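Local coordinates for Mll8193 protein (Mesorhizobium loti, PDB 3FH1), which is of unknown function but adopts the NTF2-like fold of the SnoaL-like family and pairs here as a two-fold symmetric dimer, at the interface of chains A and B. Coordinates in Å, arbitrary orientation; residue numbers count along the deposited sequence, not the author numbering. Chains: chain A/B, uncharacterized NTF2-like protein.

Contact 1: the interface of chains A and B. Residues chain A 49-50, 56, 124-126; chain B 84, 96, 108, 128.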
ATOM      1  N   GLU A  49      -3.713  -7.492   8.901  1.00 18.70           N
ATOM      2  CA  GLU A  49      -2.291  -7.397   9.245  1.00 21.32           C
ATOM      3  C   GLU A  49      -2.155  -5.938   9.604  1.00 21.84           C
ATOM      4  O   GLU A  49      -2.149  -5.065   8.746  1.00 20.40           O
ATOM      5  CB  GLU A  49      -1.408  -7.835   8.107  1.00 21.38           C
ATOM      6  CG  GLU A  49      -1.581  -9.317   7.790  1.00 22.84           C
ATOM      7  CD  GLU A  49      -0.611  -9.859   6.779  1.00 26.46           C
ATOM      8  OE1 GLU A  49       0.186  -9.094   6.194  1.00 21.58           O
ATOM      9  OE2 GLU A  49      -0.685 -11.105   6.548  1.00 30.15           O
ATOM     10  N   ASN A  50      -2.131  -5.633  10.898  0.50 23.21           N
ATOM     11  CA  ASN A  50      -2.177  -4.230  11.321  0.50 24.56           C
ATOM     12  C   ASN A  50      -0.826  -3.533  11.100  0.50 22.68           C
ATOM     13  O   ASN A  50       0.217  -4.148  10.883  0.50 20.39           O
ATOM     14  CB  ASN A  50      -2.639  -4.096  12.786  0.50 25.78           C
ATOM     15  CG  ASN A  50      -3.276  -2.697  13.142  0.50 24.81           C
ATOM     16  OD1 ASN A  50      -3.571  -1.840  12.295  0.50 22.16           O
ATOM     17  ND2 ASN A  50      -3.494  -2.504  14.448  0.50 28.49           N
ATOM     18  N   ASP A  56       6.559  -7.165  11.603  1.00 22.35           N
ATOM     19  CA  ASP A  56       5.514  -7.866  10.840  1.00 21.99           C
ATOM     20  C   ASP A  56       4.121  -7.255  10.807  1.00 23.94           C
ATOM     21  O   ASP A  56       3.295  -7.560   9.919  1.00 22.45           O
ATOM     22  CB  ASP A  56       5.385  -9.305  11.357  1.00 21.61           C
ATOM     23  CG  ASP A  56       6.591 -10.132  11.107  1.00 25.07           C
ATOM     24  OD1 ASP A  56       7.214  -9.954  10.051  1.00 30.55           O
ATOM     25  OD2 ASP A  56       6.969 -10.960  11.970  1.00 19.92           O
HETATM   26  N   MSE A 124      -4.518  -5.110   4.914  0.50 20.58           N
HETATM   27  CA  MSE A 124      -3.089  -5.006   5.288  0.50 19.49           C
HETATM   28  C   MSE A 124      -2.672  -3.546   5.400  0.50 20.34           C
HETATM   29  O   MSE A 124      -2.666  -2.812   4.416  0.50 20.43           O
HETATM   30  CB  MSE A 124      -2.236  -5.757   4.250  0.50 19.04           C
HETATM   31  CG  MSE A 124      -2.645  -7.195   4.077  0.50 15.99           C
HETATM   32 SE   MSE A 124      -1.660  -7.948   2.646  0.37 20.24          SE
HETATM   33  CE  MSE A 124      -1.747  -9.741   3.015  0.50 24.05           C
ATOM     34  N   GLY A 125      -2.343  -3.123   6.609  1.00 20.62           N
ATOM     35  CA  GLY A 125      -2.076  -1.728   6.894  1.00 21.91           C
ATOM     36  C   GLY A 125      -0.618  -1.387   7.049  1.00 21.45           C
ATOM     37  O   GLY A 125       0.176  -2.153   7.615  1.00 21.18           O
ATOM     38  N   TYR A 126      -0.245  -0.205   6.502  1.00 20.06           N
ATOM     39  CA  TYR A 126       1.106   0.317   6.623  1.00 22.10           C
ATOM     40  C   TYR A 126       1.109   1.829   6.858  1.00 19.54           C
ATOM     41  O   TYR A 126       0.121   2.478   6.538  1.00 20.43           O
ATOM     42  CB  TYR A 126       1.899   0.033   5.365  1.00 21.76           C
ATOM     43  CG  TYR A 126       1.961  -1.428   4.920  1.00 19.65           C
ATOM     44  CD1 TYR A 126       0.897  -2.024   4.290  1.00 20.05           C
ATOM     45  CD2 TYR A 126       3.073  -2.199   5.156  1.00 21.98           C
ATOM     46  CE1 TYR A 126       0.973  -3.347   3.848  1.00 20.12           C
ATOM     47  CE2 TYR A 126       3.148  -3.519   4.735  1.00 20.52           C
ATOM     48  CZ  TYR A 126       2.080  -4.108   4.096  1.00 20.91           C
ATOM     49  OH  TYR A 126       2.144  -5.432   3.664  1.00 21.91           O
TER
ATOM     50  N   GLU B  84       7.221 -10.104  -1.534  1.00 19.84           N
ATOM     51  CA  GLU B  84       6.065 -10.835  -1.048  1.00 19.96           C
ATOM     52  C   GLU B  84       5.019 -10.998  -2.150  1.00 21.84           C
ATOM     53  O   GLU B  84       4.516 -12.106  -2.378  1.00 25.08           O
ATOM     54  CB  GLU B  84       5.448 -10.186   0.189  1.00 21.02           C
ATOM     55  CG  GLU B  84       6.340 -10.218   1.383  1.00 19.86           C
ATOM     56  CD  GLU B  84       5.692  -9.556   2.615  1.00 22.61           C
ATOM     57  OE1 GLU B  84       4.640  -8.891   2.457  1.00 21.11           O
ATOM     58  OE2 GLU B  84       6.243  -9.704   3.716  1.00 21.90           O
ATOM     59  N   ARG B  96       4.495  -5.597  -2.366  1.00 20.89           N
ATOM     60  CA  ARG B  96       4.783  -5.888  -0.950  1.00 20.24           C
ATOM     61  C   ARG B  96       6.124  -6.564  -0.848  1.00 21.27           C
ATOM     62  O   ARG B  96       6.463  -7.451  -1.631  1.00 20.93           O
ATOM     63  CB  ARG B  96       3.690  -6.740  -0.290  1.00 20.97           C
ATOM     64  CG  ARG B  96       2.420  -5.966   0.059  1.00 25.15           C
ATOM     65  CD  ARG B  96       1.512  -6.885   0.862  1.00 25.65           C
ATOM     66  NE  ARG B  96       0.929  -8.037   0.170  1.00 24.74           N
ATOM     67  CZ  ARG B  96       1.150  -9.319   0.485  1.00 24.59           C
ATOM     68  NH1 ARG B  96       2.082  -9.671   1.333  1.00 23.47           N
ATOM     69  NH2 ARG B  96       0.446 -10.287  -0.097  1.00 23.34           N
ATOM     70  N   ARG B 108       8.649  -5.261   7.176  1.00 19.13           N
ATOM     71  CA  ARG B 108       7.756  -5.379   6.028  1.00 19.74           C
ATOM     72  C   ARG B 108       7.266  -4.025   5.564  1.00 21.66           C
ATOM     73  O   ARG B 108       7.054  -3.105   6.360  1.00 21.85           O
ATOM     74  CB  ARG B 108       6.590  -6.291   6.363  1.00 19.53           C
ATOM     75  CG  ARG B 108       6.925  -7.685   6.808  1.00 19.72           C
ATOM     76  CD  ARG B 108       5.677  -8.465   7.144  1.00 22.62           C
ATOM     77  NE  ARG B 108       4.872  -8.804   5.975  1.00 20.09           N
ATOM     78  CZ  ARG B 108       3.551  -8.965   6.012  1.00 22.55           C
ATOM     79  NH1 ARG B 108       2.892  -8.849   7.137  1.00 20.88           N
ATOM     80  NH2 ARG B 108       2.893  -9.276   4.912  1.00 23.58           N
ATOM     81  N   LYS B 128       5.620  -1.249   8.223  1.00 21.23           N
ATOM     82  CA  LYS B 128       5.075  -1.468   9.564  1.00 20.17           C
ATOM     83  C   LYS B 128       5.821  -0.544  10.481  1.00 23.38           C
ATOM     84  O   LYS B 128       7.037  -0.351  10.326  1.00 21.90           O
ATOM     85  CB  LYS B 128       5.299  -2.920   9.989  1.00 22.14           C
ATOM     86  CG  LYS B 128       4.647  -3.924   9.028  1.00 20.97           C
ATOM     87  CD  LYS B 128       3.114  -3.715   8.899  1.00 19.64           C
ATOM     88  CE  LYS B 128       2.419  -4.820   8.063  1.00 18.31           C
ATOM     89  NZ  LYS B 128       0.930  -4.631   7.883  1.00 20.81           N
TER
HETATM   90  O   HOH W   1       4.590  -6.257   3.358  1.00 19.03           O
HETATM   91  O   HOH W   2       0.678  -6.466   5.874  1.00 20.37           O
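B:Arg108 meets A:Glu49 at about a right angle, its guanidinium plane turned 67° from the carboxylate. The grip is end-on and goes to one oxygen: NH1 of B:Arg108 lies 2.9 Å from OE1 of A:Glu49, approaching from above the carboxylate plane, while NH2 comes in on the syn side. The same guanidinium holds B:Glu84 side-on, with NE of B:Arg108 2.8 Å from OE2 on its syn lone pair and NH2 bonded to OE1. A bend at chi3 (70°) turns the arginine head between the two carboxylates, and its NH1 also reaches the backbone O of A:Asp56, fixing its rotation.

B:Lys128 crosses A:Tyr126 obliquely, its ammonium NZ over the ring centre, 4.0 Å from the centroid. NZ of B:Lys128 donates to the carbonyl O of A:Gly125 at 2.6 Å and to O of A:Asn50, the latter from above the carbonyl plane. Water 2 joins NZ, the phenol OH of A:Tyr126 and OE1 of A:Glu49. The selenium of selenomethionine A:Met124 sits over one face of the B:Arg96 guanidinium, toward its rim. Strands 46-49 and 119-127 of chain A, with the A:Asn50 and A:Asp56 loop region, face strands 92-100 and 106-116 and the tail of chain B; strand 80-89 lies behind, supplying B:Glu84.

Contact 2: the interface of chains A and B. Residues chain A 96, 109-110, 112, 126-128; chain B 110, 112, 126.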
ATOM      1  N   ARG A  96      -5.517   5.122   0.678  1.00 20.89           N
ATOM      2  CA  ARG A  96      -4.541   6.000   1.350  1.00 20.24           C
ATOM      3  C   ARG A  96      -5.276   6.958   2.248  1.00 21.27           C
ATOM      4  O   ARG A  96      -6.308   7.522   1.887  1.00 20.93           O
ATOM      5  CB  ARG A  96      -3.650   6.758   0.356  1.00 20.97           C
ATOM      6  CG  ARG A  96      -2.549   5.906  -0.273  1.00 25.15           C
ATOM      7  CD  ARG A  96      -1.646   6.823  -1.083  1.00 25.65           C
ATOM      8  NE  ARG A  96      -2.209   7.442  -2.285  1.00 24.74           N
ATOM      9  CZ  ARG A  96      -2.356   8.758  -2.478  1.00 24.59           C
ATOM     10  NH1 ARG A  96      -2.188   9.621  -1.509  1.00 23.47           N
ATOM     11  NH2 ARG A  96      -2.725   9.228  -3.668  1.00 23.34           N
ATOM     12  N   GLY A 109      -0.818   6.809   5.987  1.00 20.42           N
ATOM     13  CA  GLY A 109      -0.819   5.342   5.842  1.00 21.45           C
ATOM     14  C   GLY A 109      -1.628   4.871   4.683  1.00 18.64           C
ATOM     15  O   GLY A 109      -2.178   5.658   3.891  1.00 18.44           O
ATOM     16  N   VAL A 110      -1.706   3.557   4.563  1.00 19.73           N
ATOM     17  CA  VAL A 110      -2.419   2.940   3.484  1.00 19.91           C
ATOM     18  C   VAL A 110      -2.923   1.578   3.945  1.00 21.06           C
ATOM     19  O   VAL A 110      -2.273   0.879   4.765  1.00 20.99           O
ATOM     20  CB  VAL A 110      -1.505   2.742   2.218  1.00 19.95           C
ATOM     21  CG1 VAL A 110      -0.326   1.794   2.504  1.00 22.01           C
ATOM     22  CG2 VAL A 110      -2.370   2.352   0.983  1.00 21.43           C
ATOM     23  N   LEU A 112      -4.190  -2.045   2.117  0.50 21.20           N
ATOM     24  CA  LEU A 112      -4.394  -2.904   0.968  0.50 18.93           C
ATOM     25  C   LEU A 112      -5.504  -3.888   1.301  0.50 20.82           C
ATOM     26  O   LEU A 112      -5.403  -4.717   2.216  0.50 22.61           O
ATOM     27  CB  LEU A 112      -3.151  -3.704   0.601  0.50 20.21           C
ATOM     28  CG  LEU A 112      -2.189  -3.052  -0.380  0.50 18.77           C
ATOM     29  CD1 LEU A 112      -1.643  -1.718   0.230  0.50 21.82           C
ATOM     30  CD2 LEU A 112      -1.054  -4.044  -0.766  0.50 16.18           C
ATOM     31  N   TYR A 126      -0.245  -0.205   6.502  1.00 20.06           N
ATOM     32  CA  TYR A 126       1.106   0.317   6.623  1.00 22.10           C
ATOM     33  C   TYR A 126       1.109   1.829   6.858  1.00 19.54           C
ATOM     34  O   TYR A 126       0.121   2.478   6.538  1.00 20.43           O
ATOM     35  CB  TYR A 126       1.899   0.033   5.365  1.00 21.76           C
ATOM     36  CG  TYR A 126       1.961  -1.428   4.920  1.00 19.65           C
ATOM     37  CD1 TYR A 126       0.897  -2.024   4.290  1.00 20.05           C
ATOM     38  CD2 TYR A 126       3.073  -2.199   5.156  1.00 21.98           C
ATOM     39  CE1 TYR A 126       0.973  -3.347   3.848  1.00 20.12           C
ATOM     40  CE2 TYR A 126       3.148  -3.519   4.735  1.00 20.52           C
ATOM     41  CZ  TYR A 126       2.080  -4.108   4.096  1.00 20.91           C
ATOM     42  OH  TYR A 126       2.144  -5.432   3.664  1.00 21.91           O
ATOM     43  N   VAL A 127       2.221   2.368   7.364  1.00 21.56           N
ATOM     44  CA  VAL A 127       2.336   3.762   7.727  1.00 20.40           C
ATOM     45  C   VAL A 127       3.671   4.322   7.319  1.00 21.67           C
ATOM     46  O   VAL A 127       4.575   3.585   6.979  1.00 21.72           O
ATOM     47  CB  VAL A 127       2.171   3.974   9.251  1.00 21.36           C
ATOM     48  CG1 VAL A 127       0.711   3.766   9.662  1.00 22.00           C
ATOM     49  CG2 VAL A 127       3.118   3.054  10.070  1.00 20.40           C
ATOM     50  N   LYS A 128       3.821   5.636   7.375  1.00 21.23           N
ATOM     51  CA  LYS A 128       5.161   6.226   7.348  1.00 20.17           C
ATOM     52  C   LYS A 128       5.779   5.935   8.684  1.00 23.38           C
ATOM     53  O   LYS A 128       5.095   5.989   9.719  1.00 21.90           O
ATOM     54  CB  LYS A 128       5.065   7.736   7.134  1.00 22.14           C
ATOM     55  CG  LYS A 128       4.345   8.103   5.828  1.00 20.97           C
ATOM     56  CD  LYS A 128       5.042   7.505   4.576  1.00 19.64           C
ATOM     57  CE  LYS A 128       4.425   8.000   3.243  1.00 18.31           C
ATOM     58  NZ  LYS A 128       5.052   7.411   2.000  1.00 20.81           N
TER
ATOM     59  N   VAL B 110       5.500  -1.794   1.706  1.00 19.73           N
ATOM     60  CA  VAL B 110       4.803  -1.832   0.455  1.00 19.91           C
ATOM     61  C   VAL B 110       5.117  -0.559  -0.320  1.00 21.06           C
ATOM     62  O   VAL B 110       5.319   0.536   0.267  1.00 20.99           O
ATOM     63  CB  VAL B 110       3.245  -1.933   0.657  1.00 19.95           C
ATOM     64  CG1 VAL B 110       2.681  -0.699   1.386  1.00 22.01           C
ATOM     65  CG2 VAL B 110       2.546  -2.271  -0.692  1.00 21.43           C
ATOM     66  N   LEU B 112       3.358   1.658  -3.492  0.50 21.20           N
ATOM     67  CA  LEU B 112       2.293   1.928  -4.439  0.50 18.93           C
ATOM     68  C   LEU B 112       2.888   2.672  -5.624  0.50 20.82           C
ATOM     69  O   LEU B 112       3.409   3.791  -5.511  0.50 22.61           O
ATOM     70  CB  LEU B 112       1.184   2.790  -3.850  0.50 20.21           C
ATOM     71  CG  LEU B 112       0.042   2.054  -3.167  0.50 18.77           C
ATOM     72  CD1 LEU B 112       0.597   1.232  -1.956  0.50 21.82           C
ATOM     73  CD2 LEU B 112      -1.074   3.054  -2.751  0.50 16.18           C
ATOM     74  N   TYR B 126       5.518   2.656   2.210  1.00 20.06           N
ATOM     75  CA  TYR B 126       5.076   2.556   3.591  1.00 22.10           C
ATOM     76  C   TYR B 126       5.627   1.302   4.271  1.00 19.54           C
ATOM     77  O   TYR B 126       5.999   0.367   3.574  1.00 20.43           O
ATOM     78  CB  TYR B 126       3.564   2.506   3.662  1.00 21.76           C
ATOM     79  CG  TYR B 126       2.817   3.649   2.974  1.00 19.65           C
ATOM     80  CD1 TYR B 126       2.673   3.684   1.609  1.00 20.05           C
ATOM     81  CD2 TYR B 126       2.285   4.689   3.696  1.00 21.98           C
ATOM     82  CE1 TYR B 126       1.954   4.708   0.988  1.00 20.12           C
ATOM     83  CE2 TYR B 126       1.584   5.718   3.083  1.00 20.52           C
ATOM     84  CZ  TYR B 126       1.437   5.743   1.715  1.00 20.91           C
ATOM     85  OH  TYR B 126       0.732   6.769   1.087  1.00 21.91           O
TER
HETATM   86  O   HOH W   3      -0.925   7.960   2.697  1.00 19.03           O
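A:Val110 and B:Tyr126 meet in the apolar middle of this interface, between the sheets of two NTF2-like subunits of the SnoaL-like family. The side chains cross at about a right angle, and CG1 of A:Val110 stands over one face of the phenol ring, offset toward the rim, 3.7 Å from CD1 of B:Tyr126. The opposite face carries the ammonium of A:Lys128, the chain-exchanged twin of the lysine-tyrosine contact in contact 1. One aromatic ring is therefore clamped between a methyl and a cation, both from chain A. Above its rim on the valine side, CA of A:Gly109 lies 3.7 Å from CE2 of B:Tyr126; the lack of a side chain there probably allows this approach. At the tip, CD of A:Arg96 lies 3.2 Å from OH of B:Tyr126, the side chains crossing at about a right angle.

The symmetric partner of the methyl contact places CG1 of B:Val110 over the ring of A:Tyr126, and the tyrosine CB atoms of A:Tyr126 and B:Tyr126 touch at 3.4 Å. Each valine holds CG1 between its backbone N and carbonyl carbon (chi1 63°), the crowded position, which points that methyl at the ring. CG2 is turned instead toward leucine: CG2 of A:Val110 lies 4.0 Å from CD2 of B:Leu112, the two side chains running antiparallel alongside one another.

Farther out, water 3 bridges the phenol OH of B:Tyr126, at 2.6 Å, to the carbonyl O of A:Gly109.

Contact 3: the interface of chains A and B. Residues chain A 98, 106-108, 128; chain B 55-56.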
ATOM      1  N   ARG A  98      -4.776   9.700   6.079  1.00 20.01           N
ATOM      2  CA  ARG A  98      -4.051  10.377   7.137  1.00 19.96           C
ATOM      3  C   ARG A  98      -4.861  10.178   8.418  1.00 20.99           C
ATOM      4  O   ARG A  98      -6.062  10.500   8.463  1.00 21.84           O
ATOM      5  CB  ARG A  98      -3.881  11.859   6.848  1.00 22.31           C
ATOM      6  CG  ARG A  98      -3.197  12.558   8.008  1.00 21.95           C
ATOM      7  CD  ARG A  98      -2.955  14.019   7.757  1.00 24.40           C
ATOM      8  NE  ARG A  98      -2.191  14.338   6.555  1.00 23.59           N
ATOM      9  CZ  ARG A  98      -0.873  14.483   6.565  1.00 22.39           C
ATOM     10  NH1 ARG A  98      -0.186  14.317   7.689  1.00 23.99           N
ATOM     11  NH2 ARG A  98      -0.235  14.817   5.458  1.00 25.12           N
ATOM     12  N   SER A 106      -0.425  13.459  13.529  1.00 25.79           N
ATOM     13  CA  SER A 106      -1.019  12.634  12.496  1.00 23.79           C
ATOM     14  C   SER A 106       0.044  11.773  11.887  1.00 23.08           C
ATOM     15  O   SER A 106       1.241  12.000  12.131  1.00 22.92           O
ATOM     16  CB  SER A 106      -1.676  13.467  11.394  1.00 24.05           C
ATOM     17  OG  SER A 106      -0.719  14.132  10.585  1.00 24.88           O
ATOM     18  N   VAL A 107      -0.395  10.782  11.127  1.00 21.62           N
ATOM     19  CA  VAL A 107       0.497   9.937  10.361  1.00 19.80           C
ATOM     20  C   VAL A 107      -0.216   9.499   9.063  1.00 22.19           C
ATOM     21  O   VAL A 107      -1.414   9.204   9.050  1.00 21.70           O
ATOM     22  CB  VAL A 107       1.019   8.710  11.161  1.00 21.00           C
ATOM     23  CG1 VAL A 107      -0.142   7.777  11.615  1.00 21.27           C
ATOM     24  CG2 VAL A 107       2.085   7.945  10.353  1.00 26.27           C
ATOM     25  N   ARG A 108       0.505   9.515   7.948  1.00 19.13           N
ATOM     26  CA  ARG A 108      -0.043   8.964   6.715  1.00 19.74           C
ATOM     27  C   ARG A 108       0.129   7.462   6.653  1.00 21.66           C
ATOM     28  O   ARG A 108       1.117   6.902   7.139  1.00 21.85           O
ATOM     29  CB  ARG A 108       0.597   9.632   5.512  1.00 19.53           C
ATOM     30  CG  ARG A 108       0.477  11.124   5.420  1.00 19.72           C
ATOM     31  CD  ARG A 108       1.189  11.656   4.200  1.00 22.62           C
ATOM     32  NE  ARG A 108       0.528  11.313   2.946  1.00 20.09           N
ATOM     33  CZ  ARG A 108       1.172  11.160   1.791  1.00 22.55           C
ATOM     34  NH1 ARG A 108       2.466  11.339   1.716  1.00 20.88           N
ATOM     35  NH2 ARG A 108       0.501  10.854   0.697  1.00 23.58           N
ATOM     36  N   LYS A 128       3.821   5.636   7.375  1.00 21.23           N
ATOM     37  CA  LYS A 128       5.161   6.226   7.348  1.00 20.17           C
ATOM     38  C   LYS A 128       5.779   5.935   8.684  1.00 23.38           C
ATOM     39  O   LYS A 128       5.095   5.989   9.719  1.00 21.90           O
ATOM     40  CB  LYS A 128       5.065   7.736   7.134  1.00 22.14           C
ATOM     41  CG  LYS A 128       4.345   8.103   5.828  1.00 20.97           C
ATOM     42  CD  LYS A 128       5.042   7.505   4.576  1.00 19.64           C
ATOM     43  CE  LYS A 128       4.425   8.000   3.243  1.00 18.31           C
ATOM     44  NZ  LYS A 128       5.052   7.411   2.000  1.00 20.81           N
TER
ATOM     45  N   PRO B  55       5.463  12.434   9.922  1.00 24.24           N
ATOM     46  CA  PRO B  55       4.158  12.017   9.437  1.00 22.59           C
ATOM     47  C   PRO B  55       4.012  11.771   7.985  1.00 23.86           C
ATOM     48  O   PRO B  55       3.173  10.952   7.612  1.00 21.64           O
ATOM     49  CB  PRO B  55       3.274  13.185   9.831  1.00 25.09           C
ATOM     50  CG  PRO B  55       4.181  14.374   9.779  1.00 32.28           C
ATOM     51  CD  PRO B  55       5.483  13.871  10.306  1.00 26.96           C
ATOM     52  N   ASP B  56       4.795  12.441   7.156  1.00 22.35           N
ATOM     53  CA  ASP B  56       4.506  12.522   5.715  1.00 21.99           C
ATOM     54  C   ASP B  56       5.309  11.638   4.773  1.00 23.94           C
ATOM     55  O   ASP B  56       4.901  11.369   3.622  1.00 22.45           O
ATOM     56  CB  ASP B  56       4.664  13.975   5.245  1.00 21.61           C
ATOM     57  CG  ASP B  56       3.665  14.899   5.837  1.00 25.07           C
ATOM     58  OD1 ASP B  56       2.515  14.476   6.024  1.00 30.55           O
ATOM     59  OD2 ASP B  56       4.005  16.060   6.163  1.00 19.92           O
TER
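A:Arg98 sends CG anti to its backbone N (chi1 176°) and bends at chi3 (-56°), which carries its guanidinium across to the carboxylate of B:Asp56, whose own CG lies beside the backbone N. The two side chains meet with their planes 82° apart, nearly perpendicular. Both terminal nitrogens hold one oxygen end-on: NH2 of A:Arg98 is 2.8 Å from OD1 of B:Asp56, on the syn side, while NH1 makes a longer bond, 3.2 Å, to the same OD1 of B:Asp56, nearly in line with its C-O bond.

NH1 of A:Arg98 also donates to the hydroxyl OG of A:Ser106 at 3.0 Å, close to the guanidinium plane, and CG of A:Arg108 packs over one face of that group. The serine bond and this packing help fix the rotation of the arginine head. An alanine in place of A:Arg98 would probably leave the B:Asp56 carboxylate without its ionic mate across the interface and the A:Ser106 hydroxyl without this donor.

The backbone reinforces the pairing. N of A:Arg108 bonds to the carbonyl O of B:Pro55 at 3.0 Å, a nearly straight bond. B:Pro55, which follows a cis peptide bond, brings its CB to 3.3 Å from the carbonyl O of A:Ser106. Through these bonds and contacts the loop bearing B:Pro55 and B:Asp56 is held against strands 92-100 and 106-116 of chain A, joining the subunits at the flank of the dimer.

Contact 2 lies between the others: its C-alpha centre is about 8 Å from that of contact 1 and about 9 Å from that of contact 3, whereas contacts 1 and 3 are about 15 Å apart. A:Tyr126 of strand 119-127 serves contacts 1 and 2, and the tail residue A:Lys128 contacts 2 and 3; strands 92-100 and 106-116 recur in all three. Under the two-fold, contact 3 overlaps the twin of contact 1, Arg108 facing Asp56 in both with chains exchanged. An apolar centre is thus flanked by charged regions, consistent with a stable dimer, although the structure alone does not prove that it forms in solution.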